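Side-chain contact in splicing factor U2AF 35 KDA subunit (Homo sapiens, PDB 1JMT), which pairs with the large U2AF subunit and mediates the protein-protein and protein-RNA interactions needed for accurate 3'-splice-site selection in pre-mRNA: residues A[49-54]-A[89-94]. The protein carries 1 engineered substitution. Sequence-based numbering, arbitrary orientation.
Sequences EKYGEV and NNRWFN
Lys-50, on helix 22-51, meets Arg-91 through its aliphatic chain: CD of Lys-50 lies 4.2 Å from NH1 of Arg-91, a loose, peripheral approach. The two cationic ends stay apart, NZ of Lys-50 being 6.2 Å from NH2 of Arg-91. Backbones are far apart, with 12.6 Å between CA of Lys-50 and CA of Arg-91, and the gap is spanned by side chains alone. Tyr-51 makes the principal contact. Its side chain sets out toward 89-94, and with CG anti to the carbonyl carbon its hydroxyl reaches NH1 of Arg-91, whose side chain arrives from the opposite direction. NH1 of Arg-91 donates to OH of Tyr-51 over 2.8 Å, nearly straight at 161°, and the hydroxyl sits in the guanidinium plane, at its edge. Ring and guanidinium planes are 57° apart, ruling out a parallel stack. Arg-91 bends at chi3 (67°), and its CD also packs 3.3 Å from OH of Tyr-51. That hydroxyl is hydrogen-bonded as well to Asp-87 of helix 78-88, while the ring leans on Ala-84 and Leu-88. Beyond the contact, NH1 of Arg-91 forms a salt bridge with Glu-46 of helix 22-51, and NH2 forms another with an acidic side chain of the bound peptide. A methionine in place of Arg-91 would probably leave Glu-46 and the peptide's acid without their cationic mate and the tyrosine hydroxyl without this donor. Within this RNA recognition motif, the contact joins helix 22-51 to the segment leading into edge strand 92-93. Its chemistry, one guanidinium divided between tyrosine, glutamate and peptide acid, is consistent with coupling helix 22-51 to peptide binding, the two acids probably offsetting the guanidinium's own charge.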
ATOM      1  N   GLU A  49      -0.701  -6.587  12.459  1.00 47.65           N
ATOM      2  CA  GLU A  49      -0.087  -6.079  13.679  1.00 49.57           C
ATOM      3  C   GLU A  49      -0.856  -4.916  14.308  1.00 48.13           C
ATOM      4  O   GLU A  49      -1.115  -4.914  15.512  1.00 48.74           O
ATOM      5  CB  GLU A  49       1.357  -5.649  13.389  1.00 60.40           C
ATOM      6  CG  GLU A  49       2.403  -6.274  14.302  1.00 73.91           C
ATOM      7  CD  GLU A  49       2.329  -5.753  15.727  1.00 83.02           C
ATOM      8  OE1 GLU A  49       2.557  -4.540  15.928  1.00 87.81           O
ATOM      9  OE2 GLU A  49       2.045  -6.557  16.644  1.00 87.65           O
ATOM     10  N   LYS A  50      -1.246  -3.937  13.502  1.00 45.15           N
ATOM     11  CA  LYS A  50      -1.938  -2.783  14.053  1.00 45.40           C
ATOM     12  C   LYS A  50      -3.433  -2.623  13.814  1.00 42.89           C
ATOM     13  O   LYS A  50      -4.101  -1.957  14.598  1.00 45.53           O
ATOM     14  CB  LYS A  50      -1.220  -1.502  13.615  1.00 51.87           C
ATOM     15  CG  LYS A  50       0.196  -1.389  14.174  1.00 67.97           C
ATOM     16  CD  LYS A  50       0.791  -0.010  13.938  1.00 75.54           C
ATOM     17  CE  LYS A  50       2.243   0.067  14.395  1.00 76.23           C
ATOM     18  NZ  LYS A  50       2.372  -0.141  15.867  1.00 80.76           N
ATOM     19  N   TYR A  51      -3.977  -3.225  12.763  1.00 40.36           N
ATOM     20  CA  TYR A  51      -5.399  -3.040  12.497  1.00 38.86           C
ATOM     21  C   TYR A  51      -6.318  -4.228  12.716  1.00 43.79           C
ATOM     22  O   TYR A  51      -7.509  -4.047  12.960  1.00 44.86           O
ATOM     23  CB  TYR A  51      -5.591  -2.509  11.081  1.00 35.17           C
ATOM     24  CG  TYR A  51      -4.836  -1.225  10.833  1.00 40.16           C
ATOM     25  CD1 TYR A  51      -3.879  -1.146   9.824  1.00 37.26           C
ATOM     26  CD2 TYR A  51      -5.050  -0.102  11.632  1.00 34.17           C
ATOM     27  CE1 TYR A  51      -3.149   0.014   9.619  1.00 39.22           C
ATOM     28  CE2 TYR A  51      -4.323   1.070  11.431  1.00 42.21           C
ATOM     29  CZ  TYR A  51      -3.373   1.120  10.427  1.00 38.23           C
ATOM     30  OH  TYR A  51      -2.637   2.267  10.233  1.00 35.06           O
ATOM     31  N   GLY A  52      -5.795  -5.443  12.619  1.00 43.23           N
ATOM     32  CA  GLY A  52      -6.657  -6.587  12.830  1.00 40.64           C
ATOM     33  C   GLY A  52      -6.433  -7.761  11.907  1.00 44.79           C
ATOM     34  O   GLY A  52      -5.593  -7.726  11.004  1.00 43.70           O
ATOM     35  N   GLU A  53      -7.212  -8.808  12.141  1.00 42.07           N
ATOM     36  CA  GLU A  53      -7.124 -10.039  11.374  1.00 41.58           C
ATOM     37  C   GLU A  53      -7.486  -9.878   9.904  1.00 37.95           C
ATOM     38  O   GLU A  53      -8.558  -9.380   9.556  1.00 36.30           O
ATOM     39  CB  GLU A  53      -8.011 -11.106  12.028  1.00 45.08           C
ATOM     40  CG  GLU A  53      -8.017 -12.450  11.328  1.00 56.68           C
ATOM     41  CD  GLU A  53      -8.544 -13.560  12.223  1.00 61.53           C
ATOM     42  OE1 GLU A  53      -8.937 -14.619  11.687  1.00 62.20           O
ATOM     43  OE2 GLU A  53      -8.554 -13.375  13.461  1.00 60.99           O
ATOM     44  N   VAL A  54      -6.574 -10.305   9.037  1.00 33.36           N
ATOM     45  CA  VAL A  54      -6.804 -10.217   7.606  1.00 36.13           C
ATOM     46  C   VAL A  54      -7.348 -11.535   7.052  1.00 37.10           C
ATOM     47  O   VAL A  54      -6.775 -12.602   7.261  1.00 37.50           O
ATOM     48  CB  VAL A  54      -5.513  -9.857   6.856  1.00 35.99           C
ATOM     49  CG1 VAL A  54      -5.751  -9.921   5.357  1.00 31.12           C
ATOM     50  CG2 VAL A  54      -5.052  -8.456   7.262  1.00 35.44           C
ATOM     51  N   ASN A  89      -5.160   6.888   6.564  1.00 27.89           N
ATOM     52  CA  ASN A  89      -5.200   8.144   5.850  1.00 29.34           C
ATOM     53  C   ASN A  89      -4.390   9.225   6.567  1.00 29.47           C
ATOM     54  O   ASN A  89      -4.188  10.313   6.030  1.00 25.54           O
ATOM     55  CB  ASN A  89      -6.646   8.591   5.618  1.00 31.94           C
ATOM     56  CG  ASN A  89      -7.229   7.997   4.348  1.00 32.37           C
ATOM     57  OD1 ASN A  89      -6.589   8.026   3.302  1.00 33.90           O
ATOM     58  ND2 ASN A  89      -8.441   7.463   4.432  1.00 34.22           N
ATOM     59  N   ASN A  90      -3.927   8.908   7.778  1.00 25.14           N
ATOM     60  CA  ASN A  90      -3.086   9.809   8.563  1.00 33.46           C
ATOM     61  C   ASN A  90      -1.636   9.309   8.584  1.00 32.72           C
ATOM     62  O   ASN A  90      -0.853   9.703   9.453  1.00 32.64           O
ATOM     63  CB  ASN A  90      -3.584   9.913  10.011  1.00 35.95           C
ATOM     64  CG  ASN A  90      -4.911  10.634  10.120  1.00 40.97           C
ATOM     65  OD1 ASN A  90      -5.146  11.617   9.425  1.00 45.09           O
ATOM     66  ND2 ASN A  90      -5.782  10.158  11.005  1.00 41.71           N
ATOM     67  N   ARG A  91      -1.273   8.442   7.639  1.00 29.92           N
ATOM     68  CA  ARG A  91       0.093   7.913   7.612  1.00 30.62           C
ATOM     69  C   ARG A  91       0.800   8.033   6.268  1.00 30.12           C
ATOM     70  O   ARG A  91       0.170   8.197   5.218  1.00 28.74           O
ATOM     71  CB  ARG A  91       0.105   6.437   8.033  1.00 25.28           C
ATOM     72  CG  ARG A  91      -0.457   6.164   9.412  1.00 28.66           C
ATOM     73  CD  ARG A  91      -0.457   4.662   9.734  1.00 28.48           C
ATOM     74  NE  ARG A  91       0.893   4.118   9.862  1.00 27.73           N
ATOM     75  CZ  ARG A  91       1.165   2.842  10.111  1.00 27.35           C
ATOM     76  NH1 ARG A  91       0.177   1.965  10.256  1.00 30.28           N
ATOM     77  NH2 ARG A  91       2.425   2.441  10.223  1.00 30.76           N
ATOM     78  N   TRP A  92       2.125   7.949   6.320  1.00 31.58           N
ATOM     79  CA  TRP A  92       2.947   8.000   5.120  1.00 26.19           C
ATOM     80  C   TRP A  92       3.328   6.566   4.785  1.00 27.03           C
ATOM     81  O   TRP A  92       3.241   5.671   5.621  1.00 26.62           O
ATOM     82  CB  TRP A  92       4.257   8.762   5.363  1.00 27.07           C
ATOM     83  CG  TRP A  92       4.144  10.172   5.851  1.00 30.12           C
ATOM     84  CD1 TRP A  92       4.552  10.648   7.066  1.00 37.56           C
ATOM     85  CD2 TRP A  92       3.706  11.311   5.101  1.00 27.77           C
ATOM     86  NE1 TRP A  92       4.404  12.013   7.114  1.00 31.70           N
ATOM     87  CE2 TRP A  92       3.883  12.448   5.924  1.00 29.54           C
ATOM     88  CE3 TRP A  92       3.175  11.482   3.817  1.00 19.84           C
ATOM     89  CZ2 TRP A  92       3.561  13.744   5.500  1.00 27.02           C
ATOM     90  CZ3 TRP A  92       2.853  12.773   3.392  1.00 32.37           C
ATOM     91  CH2 TRP A  92       3.046  13.887   4.238  1.00 28.14           C
ATOM     92  N   PHE A  93       3.767   6.368   3.555  1.00 28.62           N
ATOM     93  CA  PHE A  93       4.242   5.074   3.104  1.00 28.46           C
ATOM     94  C   PHE A  93       5.200   5.361   1.960  1.00 28.38           C
ATOM     95  O   PHE A  93       4.807   5.935   0.943  1.00 22.82           O
ATOM     96  CB  PHE A  93       3.103   4.177   2.595  1.00 30.97           C
ATOM     97  CG  PHE A  93       3.558   2.797   2.196  1.00 29.09           C
ATOM     98  CD1 PHE A  93       3.602   1.765   3.129  1.00 35.32           C
ATOM     99  CD2 PHE A  93       3.958   2.532   0.892  1.00 29.78           C
ATOM    100  CE1 PHE A  93       4.031   0.497   2.766  1.00 26.97           C
ATOM    101  CE2 PHE A  93       4.393   1.259   0.522  1.00 32.14           C
ATOM    102  CZ  PHE A  93       4.430   0.244   1.459  1.00 28.64           C
ATOM    103  N   ASN A  94       6.465   5.008   2.148  1.00 34.23           N
ATOM    104  CA  ASN A  94       7.463   5.184   1.101  1.00 31.58           C
ATOM    105  C   ASN A  94       7.556   6.592   0.496  1.00 30.24           C
ATOM    106  O   ASN A  94       7.668   6.744  -0.718  1.00 30.57           O
ATOM    107  CB  ASN A  94       7.183   4.149   0.003  1.00 35.63           C
ATOM    108  CG  ASN A  94       8.338   3.983  -0.962  1.00 40.60           C
ATOM    109  OD1 ASN A  94       9.502   3.993  -0.563  1.00 40.39           O
ATOM    110  ND2 ASN A  94       8.017   3.806  -2.241  1.00 42.09           N
TER